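Local coordinates for transcription factor GAMBIF1 (Anopheles gambiae, PDB 1BVO), which probably activates RNA polymerase II transcription as a Rel-family factor that binds regulatory DNA sequence-specifically, and is represented here by its DNA-bound specificity domain, at residues R51-V56 and Q148-G153; V74-C79 and F97-I102; G63-P68 and D123-G128. One frame throughout, in Å; residues are numbered along the deposited sequence.

Interaction 1 (R51-V56 and Q148-G153)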
# COMPACT_ATOMS: atom_id res chain seq x y z
N ARG C 51 -43.45 9.69 9.70
CA ARG C 51 -42.41 9.00 8.96
C ARG C 51 -41.21 9.92 8.84
O ARG C 51 -41.39 11.13 8.62
CB ARG C 51 -42.87 8.72 7.52
CG ARG C 51 -44.18 8.01 7.38
CD ARG C 51 -44.09 6.54 7.65
NE ARG C 51 -43.17 5.80 6.78
CZ ARG C 51 -43.30 5.63 5.46
NH1 ARG C 51 -44.31 6.19 4.80
NH2 ARG C 51 -42.48 4.77 4.84
N ALA C 52 -40.01 9.36 8.91
CA ALA C 52 -38.80 10.15 8.76
C ALA C 52 -37.58 9.28 8.71
O ALA C 52 -37.35 8.45 9.59
CB ALA C 52 -38.67 11.18 9.87
N VAL C 53 -36.80 9.47 7.66
CA VAL C 53 -35.60 8.70 7.49
C VAL C 53 -34.41 9.54 7.90
O VAL C 53 -34.53 10.75 8.14
CB VAL C 53 -35.48 8.23 6.03
CG1 VAL C 53 -36.65 7.33 5.70
CG2 VAL C 53 -35.46 9.43 5.10
N VAL C 54 -33.26 8.90 8.04
CA VAL C 54 -32.06 9.60 8.42
C VAL C 54 -30.90 9.08 7.60
O VAL C 54 -30.78 7.89 7.33
CB VAL C 54 -31.76 9.44 9.92
CG1 VAL C 54 -31.21 8.05 10.22
CG2 VAL C 54 -30.78 10.51 10.39
N VAL C 55 -30.09 10.01 7.13
CA VAL C 55 -28.91 9.71 6.35
C VAL C 55 -27.72 10.09 7.20
O VAL C 55 -27.61 11.23 7.69
CB VAL C 55 -28.84 10.56 5.08
CG1 VAL C 55 -27.52 10.31 4.34
CG2 VAL C 55 -30.01 10.23 4.18
N VAL C 56 -26.83 9.14 7.40
CA VAL C 56 -25.65 9.38 8.18
C VAL C 56 -24.47 9.21 7.25
O VAL C 56 -24.46 8.31 6.40
CB VAL C 56 -25.54 8.38 9.35
CG1 VAL C 56 -24.37 8.76 10.24
CG2 VAL C 56 -26.83 8.34 10.13
N GLN C 148 -28.47 13.69 8.55
CA GLN C 148 -29.41 14.50 7.80
C GLN C 148 -30.75 13.82 7.92
O GLN C 148 -30.92 12.69 7.43
CB GLN C 148 -29.08 14.56 6.33
CG GLN C 148 -27.94 15.43 5.98
CD GLN C 148 -27.58 15.19 4.57
OE1 GLN C 148 -27.04 14.12 4.23
NE2 GLN C 148 -27.99 16.10 3.69
N VAL C 149 -31.71 14.49 8.56
CA VAL C 149 -33.02 13.91 8.73
C VAL C 149 -33.99 14.48 7.70
O VAL C 149 -33.92 15.67 7.36
CB VAL C 149 -33.54 14.10 10.17
CG1 VAL C 149 -35.06 14.01 10.22
CG2 VAL C 149 -32.94 13.04 11.08
N PHE C 150 -34.85 13.61 7.16
CA PHE C 150 -35.85 14.01 6.18
C PHE C 150 -37.24 13.53 6.62
O PHE C 150 -37.45 12.34 6.88
CB PHE C 150 -35.56 13.41 4.81
CG PHE C 150 -34.26 13.82 4.19
CD1 PHE C 150 -34.12 15.05 3.55
CD2 PHE C 150 -33.16 12.96 4.22
CE1 PHE C 150 -32.92 15.41 2.92
CE2 PHE C 150 -31.96 13.31 3.60
CZ PHE C 150 -31.84 14.53 2.95
N LEU C 151 -38.16 14.48 6.73
CA LEU C 151 -39.54 14.19 7.09
C LEU C 151 -40.31 13.76 5.86
O LEU C 151 -39.95 14.15 4.75
CB LEU C 151 -40.17 15.44 7.65
CG LEU C 151 -39.31 15.96 8.79
CD1 LEU C 151 -40.11 16.95 9.57
CD2 LEU C 151 -38.90 14.79 9.68
N GLU C 152 -41.33 12.93 6.05
CA GLU C 152 -42.16 12.50 4.93
C GLU C 152 -42.78 13.82 4.45
O GLU C 152 -43.02 14.71 5.27
CB GLU C 152 -43.26 11.51 5.38
CG GLU C 152 -43.96 10.78 4.22
CD GLU C 152 -45.17 9.94 4.63
OE1 GLU C 152 -45.76 10.17 5.70
OE2 GLU C 152 -45.58 9.05 3.86
N GLY C 153 -43.00 13.97 3.15
CA GLY C 153 -43.53 15.24 2.67
C GLY C 153 -45.03 15.46 2.72
O GLY C 153 -45.61 15.79 3.75
O HOH W 1 -45.75 10.86 8.28
O HOH W 2 -25.21 12.95 6.39
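Val53 and Phe150 form an antiparallel hydrogen-bonded pair. Val53 N donates to Phe150 O at 3.0 Å, and Phe150 N returns a nearly straight bond to Val53 O (174° at the hydrogen). Val55 and Gln148 repeat the pattern, with Val55 N to Gln148 O at 2.8 Å. At the other end Glu152 N donates to Arg51 O, from above the carbonyl plane.

The apolar contacts fall on both faces of the sheet. On one face, Val54 CG2 meets Val149 CG2, and Leu151 CD2 reaches Ala52 CB at 3.6 Å. On the other, Val55 CG2 lies in the plane of the Phe150 ring, at its edge, 3.7 Å from CE2. Val55 and Gln148 lie side by side there, pointing the same way.

The charged contact is at the end of the ladder. The Arg51 chain is bent at chi2 and chi3 on its way to Glu152. Arg51 NH1 meets Glu152 OE2 in a salt bridge of 3.3 Å, with the guanidinium and carboxylate planes 76° apart. Glu152 OE1 accepts from a water that in turn accepts from Arg51 N. Each charge has a second partner: Arg51 NE pairs with Glu87, and Glu152 OE2 accepts from Gly157 N.

These are central strands of a five-stranded antiparallel sheet in the immunoglobulin-like Rel domain. Strand 83-87 flanks 52-59, and strand 159-172 flanks 142-152.

Interaction 2 (V74-C79 and F97-I102)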
# COMPACT_ATOMS: atom_id res chain seq x y z
N VAL C 74 -19.90 1.80 7.18
CA VAL C 74 -20.42 0.50 6.82
C VAL C 74 -21.18 0.01 8.03
O VAL C 74 -20.93 0.46 9.15
CB VAL C 74 -19.29 -0.45 6.39
CG1 VAL C 74 -18.59 0.11 5.16
CG2 VAL C 74 -18.30 -0.63 7.52
N GLY C 75 -22.14 -0.87 7.83
CA GLY C 75 -22.93 -1.37 8.94
C GLY C 75 -24.02 -2.30 8.46
O GLY C 75 -24.67 -2.03 7.44
N LYS C 76 -24.24 -3.38 9.20
CA LYS C 76 -25.25 -4.38 8.85
C LYS C 76 -26.55 -3.67 8.50
O LYS C 76 -27.28 -4.12 7.62
CB LYS C 76 -25.50 -5.31 10.05
CG LYS C 76 -25.66 -6.79 9.74
CD LYS C 76 -24.56 -7.61 10.42
CE LYS C 76 -24.63 -7.49 11.95
NZ LYS C 76 -23.31 -7.14 12.62
N GLU C 77 -26.78 -2.52 9.12
CA GLU C 77 -28.01 -1.79 8.89
C GLU C 77 -28.00 -0.46 8.09
O GLU C 77 -27.52 0.58 8.57
CB GLU C 77 -28.75 -1.64 10.24
CG GLU C 77 -30.21 -1.17 10.18
CD GLU C 77 -31.11 -2.03 9.29
OE1 GLU C 77 -31.25 -3.25 9.52
OE2 GLU C 77 -31.74 -1.44 8.38
N GLY C 78 -28.50 -0.56 6.85
CA GLY C 78 -28.67 0.58 5.94
C GLY C 78 -27.55 1.25 5.16
O GLY C 78 -27.79 2.17 4.38
N CYS C 79 -26.33 0.75 5.32
CA CYS C 79 -25.14 1.30 4.70
C CYS C 79 -24.88 0.85 3.27
O CYS C 79 -24.63 -0.32 3.00
CB CYS C 79 -23.93 0.99 5.58
SG CYS C 79 -23.94 1.91 7.14
N PHE C 97 -27.95 3.91 16.70
CA PHE C 97 -27.06 3.27 15.75
C PHE C 97 -26.21 2.26 16.48
O PHE C 97 -25.19 2.61 17.07
CB PHE C 97 -26.21 4.31 15.03
CG PHE C 97 -27.02 5.29 14.26
CD1 PHE C 97 -27.50 6.45 14.86
CD2 PHE C 97 -27.38 5.02 12.95
CE1 PHE C 97 -28.33 7.32 14.17
CE2 PHE C 97 -28.21 5.88 12.24
CZ PHE C 97 -28.69 7.03 12.85
N ASN C 98 -26.62 1.00 16.44
CA ASN C 98 -25.89 -0.04 17.13
C ASN C 98 -24.86 -0.74 16.24
O ASN C 98 -23.98 -1.44 16.75
CB ASN C 98 -26.85 -1.04 17.74
CG ASN C 98 -27.85 -1.53 16.74
OD1 ASN C 98 -27.62 -2.54 16.08
ND2 ASN C 98 -28.89 -0.74 16.52
N ASN C 99 -24.98 -0.57 14.93
CA ASN C 99 -24.01 -1.15 14.00
C ASN C 99 -23.65 -0.09 12.97
O ASN C 99 -24.29 0.03 11.92
CB ASN C 99 -24.51 -2.44 13.32
CG ASN C 99 -23.36 -3.33 12.79
OD1 ASN C 99 -23.55 -4.14 11.88
ND2 ASN C 99 -22.18 -3.21 13.37
N LEU C 100 -22.71 0.78 13.37
CA LEU C 100 -22.21 1.88 12.55
C LEU C 100 -20.68 1.82 12.67
O LEU C 100 -20.12 2.04 13.75
CB LEU C 100 -22.72 3.23 13.09
CG LEU C 100 -22.89 4.43 12.14
CD1 LEU C 100 -23.91 4.10 11.07
CD2 LEU C 100 -23.35 5.61 12.97
N GLY C 101 -20.02 1.45 11.57
CA GLY C 101 -18.58 1.34 11.58
C GLY C 101 -17.94 2.30 10.59
O GLY C 101 -18.59 2.74 9.63
N ILE C 102 -16.66 2.58 10.79
CA ILE C 102 -15.97 3.52 9.93
C ILE C 102 -14.87 2.83 9.17
O ILE C 102 -13.97 2.22 9.76
CB ILE C 102 -15.47 4.71 10.76
CG1 ILE C 102 -16.67 5.36 11.44
CG2 ILE C 102 -14.78 5.74 9.88
CD1 ILE C 102 -16.31 6.34 12.49
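Asn99 OD1 accepts two hydrogen bonds from Lys76. The backbone N of Lys76 donates at 2.9 Å, and the side-chain NZ donates at 3.1 Å. The two nitrogens reach the oxygen from opposite faces of the amide plane. The N donor stands 49° out of that plane and NZ stands 55° out. The Lys76 side chain is bent at chi2, chi3 and chi4, and this brings NZ back to OD1. Asn99 CG is anti to its own backbone N (chi1 -158°), which puts CG on the side of the 74-79 segment. At the other end of the amide, Asn99 ND2 donates to Ser27 OG. That serine oxygen is bonded to Asn98 O as well. The ammonium of Lys76 probably draws electron density toward OD1, which would make ND2 a better donor to Ser27.

Val74 and Gly101 form an antiparallel hydrogen-bonded pair. It belongs to a small two-stranded ribbon, 72-74 with 101-103, in the Rel homology DNA-binding domain. Both of its bonds are made. Gly101 N donates to Val74 O at 2.8 Å, nearly along the C=O axis. Val74 N donates to Gly101 O at 2.9 Å, from above the carbonyl plane. Toward Gly75 the pairing ends, and Gly75 CA makes a CA-H...O contact of 3.6 Å with Asn99 O. Outside the pair, the backbone of Leu100 bonds to Ile28 and that of Gly78 to Thr85.

The apolar contact is slight. Cys79 SG lies 4.5 Å from Leu100 CD1, and the same sulfur is joined to Cys84 in a disulfide. Leu100 also packs on Cys84 and, from strand 142-152, on Leu145.

Interaction 3 (G63-P68 and D123-G128)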
# COMPACT_ATOMS: atom_id res chain seq x y z
N GLY C 63 -14.21 22.90 10.28
CA GLY C 63 -15.17 23.99 10.03
C GLY C 63 -16.66 23.81 10.21
O GLY C 63 -17.19 22.73 9.95
N PRO C 64 -17.39 24.90 10.54
CA PRO C 64 -18.85 24.80 10.74
C PRO C 64 -19.52 24.31 9.44
O PRO C 64 -20.58 23.67 9.48
CB PRO C 64 -19.26 26.22 11.11
CG PRO C 64 -18.32 27.04 10.30
CD PRO C 64 -16.97 26.31 10.50
N GLU C 65 -18.86 24.61 8.32
CA GLU C 65 -19.31 24.20 6.99
C GLU C 65 -18.64 22.88 6.64
O GLU C 65 -18.02 22.75 5.57
CB GLU C 65 -18.90 25.25 5.96
CG GLU C 65 -19.71 26.51 5.99
CD GLU C 65 -21.16 26.25 5.65
OE1 GLU C 65 -21.46 26.07 4.45
OE2 GLU C 65 -22.00 26.21 6.58
N HIS C 66 -18.76 21.89 7.53
CA HIS C 66 -18.13 20.59 7.34
C HIS C 66 -18.35 20.06 5.93
O HIS C 66 -19.44 20.18 5.38
CB HIS C 66 -18.68 19.59 8.34
CG HIS C 66 -18.73 20.12 9.73
ND1 HIS C 66 -17.73 19.88 10.66
CD2 HIS C 66 -19.62 20.93 10.34
CE1 HIS C 66 -18.01 20.54 11.77
NE2 HIS C 66 -19.14 21.18 11.60
N LYS C 67 -17.32 19.42 5.39
CA LYS C 67 -17.35 18.84 4.04
C LYS C 67 -17.36 17.33 4.11
O LYS C 67 -16.84 16.73 5.07
CB LYS C 67 -16.07 19.16 3.27
CG LYS C 67 -15.54 20.56 3.34
CD LYS C 67 -14.10 20.54 2.84
CE LYS C 67 -13.56 21.93 2.64
NZ LYS C 67 -14.22 22.54 1.46
N PRO C 68 -17.84 16.69 3.04
CA PRO C 68 -17.91 15.24 2.91
C PRO C 68 -16.52 14.72 3.20
O PRO C 68 -15.52 15.24 2.67
CB PRO C 68 -18.26 15.06 1.45
CG PRO C 68 -19.18 16.18 1.21
CD PRO C 68 -18.47 17.34 1.87
N ASP C 123 -24.05 15.73 0.27
CA ASP C 123 -23.26 16.88 0.63
C ASP C 123 -24.13 17.64 1.60
O ASP C 123 -24.92 18.50 1.21
CB ASP C 123 -22.94 17.73 -0.59
CG ASP C 123 -22.12 18.96 -0.25
OD1 ASP C 123 -21.90 19.26 0.94
OD2 ASP C 123 -21.70 19.65 -1.20
N PRO C 124 -24.00 17.32 2.88
CA PRO C 124 -24.78 17.95 3.94
C PRO C 124 -24.78 19.46 3.95
O PRO C 124 -25.84 20.09 3.89
CB PRO C 124 -24.13 17.39 5.21
CG PRO C 124 -23.65 16.03 4.78
CD PRO C 124 -23.04 16.35 3.44
N PHE C 125 -23.60 20.06 4.02
CA PHE C 125 -23.51 21.51 4.11
C PHE C 125 -23.33 22.35 2.83
O PHE C 125 -23.09 23.56 2.93
CB PHE C 125 -22.47 21.87 5.17
CG PHE C 125 -22.79 21.34 6.53
CD1 PHE C 125 -22.37 20.07 6.91
CD2 PHE C 125 -23.53 22.10 7.43
CE1 PHE C 125 -22.69 19.56 8.19
CE2 PHE C 125 -23.85 21.61 8.69
CZ PHE C 125 -23.43 20.34 9.07
N ARG C 126 -23.53 21.76 1.66
CA ARG C 126 -23.39 22.47 0.38
C ARG C 126 -22.00 23.07 0.38
O ARG C 126 -21.80 24.28 0.44
CB ARG C 126 -24.48 23.52 0.21
CG ARG C 126 -25.85 22.89 0.01
CD ARG C 126 -26.99 23.85 0.33
NE ARG C 126 -28.28 23.20 0.07
CZ ARG C 126 -29.27 23.73 -0.66
NH1 ARG C 126 -29.11 24.94 -1.21
NH2 ARG C 126 -30.40 23.05 -0.86
N THR C 127 -21.05 22.17 0.25
CA THR C 127 -19.64 22.44 0.29
C THR C 127 -18.96 22.12 -1.05
O THR C 127 -17.86 22.61 -1.34
CB THR C 127 -19.08 21.56 1.42
OG1 THR C 127 -18.88 22.35 2.60
CG2 THR C 127 -17.82 20.85 1.02
N GLY C 128 -19.63 21.32 -1.87
CA GLY C 128 -19.07 20.93 -3.14
C GLY C 128 -17.85 20.05 -2.88
O GLY C 128 -17.46 19.82 -1.74
O HOH W 3 -20.95 18.98 3.44
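Phe125 packs against the backbone of the 63-68 loop and the His66 ring. Its CG is anti to its own carbonyl carbon (chi1 -59°), on the side of that loop. Phe125 CD1 lies 3.3 Å from His66 O. Pro64 O sits over one face of the phenyl ring, offset toward the rim. The His66 and Phe125 side chains run side by side, pointing the same way. Their ring centroids are 5.4 Å apart and the planes are inclined at 53°, so the pair is oblique. Phe125 also touches Cys146, Pro165 and Val167 of the neighbouring strands.

Thr127 meets the loop with both branches. OG1 donates a weak hydrogen bond to Glu65 O at 3.1 Å. The methyl CG2 lies against Lys67 CB and CG, and the two side chains cross at about a right angle. Asp123 helps to set Thr127 in place: its OD2 accepts from Thr127 N at 3.0 Å and from Gly128 N at 2.7 Å, both on the syn side. Asp123 to Arg126 is a type I beta turn.

Pro68 slides past Thr127 in the opposite direction, with CD 3.7 Å from Thr127 CG2.

One water joins the two loops, donating to His66 O and Asp123 OD1 and accepting from Phe125 N. The direct polar link between the segments is weak, so the fit appears to rest largely on van der Waals packing, much of it of the Phe125 ring on backbone carbonyls, and on this water.

Interactions 1 and 2 meet directly. Phe97 packs on segment 51-56, with its CE2 3.5 Å from Val56 CG2 and its CZ 3.8 Å from Val54 CG1. The centres of the two contacts are about 17 Å apart. Interaction 3 touches interaction 1 at one point, where Gln148 NE2 lies 3.7 Å from Pro124 CA. Interactions 2 and 3 do not touch; their nearest atoms are about 11 Å apart, and they lie on opposite sides of the chain's centre. Interaction 2 is closest to the bound DNA, about 6 Å at the nearest atom. Interaction 3 comes within about 15 Å of the DNA at its nearest atom. For interaction 1 the nearest atom is about 18 Å from the DNA.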